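Local coordinates for Thiol:disulfide interchange protein DsbA (Neisseria meningitidis MC58, PDB 3HZ8) that probably acts as a periplasmic thiol-disulfide oxidoreductase of the DsbA family, with a redox-active disulfide in a thioredoxin-type fold, at residues A78-A83 with K125-A130. The protein carries 1 engineered substitution. Sequence-based numbering, arbitrary orientation. Where two conformers were deposited one is given.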
loop_
_atom_site.group_PDB
_atom_site.type_symbol
_atom_site.label_atom_id
_atom_site.label_comp_id
_atom_site.label_asym_id
_atom_site.label_seq_id
_atom_site.Cartn_x
_atom_site.Cartn_y
_atom_site.Cartn_z
ATOM N N ALA A 78 3.489 -3.737 8.180
ATOM C CA ALA A 78 3.757 -5.166 8.052
ATOM C C ALA A 78 2.834 -5.951 8.983
ATOM O O ALA A 78 2.184 -6.901 8.556
ATOM C CB ALA A 78 5.207 -5.447 8.370
ATOM N N ALA A 79 2.752 -5.528 10.242
ATOM C CA ALA A 79 1.933 -6.228 11.232
ATOM C C ALA A 79 0.443 -6.252 10.864
ATOM O O ALA A 79 -0.246 -7.258 11.090
ATOM C CB ALA A 79 2.130 -5.585 12.596
ATOM N N VAL A 80 -0.060 -5.140 10.326
ATOM C CA VAL A 80 -1.460 -5.042 9.895
ATOM C C VAL A 80 -1.695 -6.022 8.755
ATOM O O VAL A 80 -2.700 -6.734 8.732
ATOM C CB VAL A 80 -1.814 -3.600 9.442
ATOM C CG1 VAL A 80 -3.150 -3.553 8.659
ATOM C CG2 VAL A 80 -1.840 -2.668 10.634
ATOM N N ASP A 81 -0.764 -6.059 7.808
ATOM C CA ASP A 81 -0.873 -6.981 6.687
ATOM C C ASP A 81 -0.957 -8.425 7.176
ATOM O O ASP A 81 -1.785 -9.200 6.684
ATOM C CB ASP A 81 0.308 -6.799 5.734
ATOM C CG ASP A 81 -0.127 -6.651 4.304
ATOM O OD1 ASP A 81 -1.335 -6.814 4.015
ATOM O OD2 ASP A 81 0.758 -6.361 3.472
ATOM N N MET A 82 -0.122 -8.752 8.170
ATOM C CA MET A 82 -0.030 -10.090 8.755
ATOM C C MET A 82 -1.289 -10.467 9.544
ATOM O O MET A 82 -2.097 -11.299 9.120
ATOM C CB MET A 82 1.194 -10.169 9.688
ATOM C CG MET A 82 2.547 -10.028 9.003
ATOM S SD MET A 82 3.974 -9.779 10.091
ATOM C CE MET A 82 3.795 -11.201 11.173
ATOM N N ALA A 83 -1.430 -9.848 10.706
ATOM C CA ALA A 83 -2.448 -10.218 11.681
ATOM C C ALA A 83 -3.852 -9.724 11.367
ATOM O O ALA A 83 -4.839 -10.253 11.894
ATOM C CB ALA A 83 -2.035 -9.730 13.027
ATOM N N LYS A 125 -4.599 -6.952 19.611
ATOM C CA LYS A 125 -3.661 -7.891 20.237
ATOM C C LYS A 125 -2.936 -8.781 19.229
ATOM O O LYS A 125 -1.747 -9.054 19.399
ATOM C CB LYS A 125 -4.345 -8.737 21.327
ATOM C CG LYS A 125 -4.902 -7.906 22.485
ATOM C CD LYS A 125 -5.498 -8.764 23.611
ATOM C CE LYS A 125 -6.716 -9.570 23.170
ATOM N NZ LYS A 125 -7.918 -8.712 22.956
ATOM N N LYS A 126 -3.642 -9.220 18.178
ATOM C CA LYS A 126 -3.009 -10.036 17.130
ATOM C C LYS A 126 -2.018 -9.224 16.303
ATOM O O LYS A 126 -0.954 -9.729 15.949
ATOM C CB LYS A 126 -4.039 -10.732 16.226
ATOM C CG LYS A 126 -4.718 -11.965 16.862
ATOM C CD LYS A 126 -3.723 -13.036 17.297
ATOM C CE LYS A 126 -4.407 -14.399 17.539
ATOM N NZ LYS A 126 -5.540 -14.347 18.526
ATOM N N VAL A 127 -2.368 -7.970 16.020
ATOM C CA VAL A 127 -1.459 -7.065 15.308
ATOM C C VAL A 127 -0.225 -6.758 16.176
ATOM O O VAL A 127 0.903 -6.746 15.688
ATOM C CB VAL A 127 -2.173 -5.791 14.821
ATOM C CG1 VAL A 127 -1.171 -4.813 14.200
ATOM C CG2 VAL A 127 -3.256 -6.160 13.785
ATOM N N LEU A 128 -0.442 -6.563 17.477
ATOM C CA LEU A 128 0.687 -6.445 18.405
ATOM C C LEU A 128 1.621 -7.671 18.354
ATOM O O LEU A 128 2.833 -7.523 18.262
ATOM C CB LEU A 128 0.187 -6.203 19.833
ATOM C CG LEU A 128 1.291 -6.084 20.890
ATOM C CD1 LEU A 128 2.347 -5.028 20.536
ATOM C CD2 LEU A 128 0.690 -5.840 22.288
ATOM N N ALA A 129 1.046 -8.874 18.392
ATOM C CA ALA A 129 1.841 -10.099 18.271
ATOM C C ALA A 129 2.627 -10.151 16.964
ATOM O O ALA A 129 3.783 -10.548 16.947
ATOM C CB ALA A 129 0.958 -11.341 18.419
ATOM N N ALA A 130 1.976 -9.740 15.878
ATOM C CA ALA A 130 2.635 -9.660 14.582
ATOM C C ALA A 130 3.780 -8.648 14.603
ATOM O O ALA A 130 4.840 -8.913 14.035
ATOM C CB ALA A 130 1.633 -9.313 13.482
#
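A79 and A83, near the C-terminal end of helix 71-83, pack against V127 and A130 of helix 124-132; the axes of segments 78-83 and 125-130 come within 8.1 Å, their N-to-C directions 120° apart. Both belong to the helical domain that DsbA proteins insert into the thioredoxin fold, and here alanines face one another, flanked by V127 and M82. A79 and A83, one turn apart, both direct CB at the other helix, and A130 answers with its own CB, 3.7 Å from A83 CB and 3.9 Å from A79 CB. With only CB atoms between them, the backbones can approach closely: CA of A79 and CA of A130 are 4.8 Å apart. V127 reaches across with both methyls. CG1, anti to the backbone N (chi1 175°), meets A79 CB, while CG2 touches A83 CB at 3.8 Å. V80 adds a looser contact on CG1. In the conformer given, the M82 chain bends at chi3 (55°) and lays its CE methyl 3.7 Å from A130 CB; the carbonyl O of A130 accepts hydrogen bonds from S133 and S136. Closest of all, A83 CB comes within 3.1 Å of K126 O, a short approach for a methyl and a carbonyl oxygen.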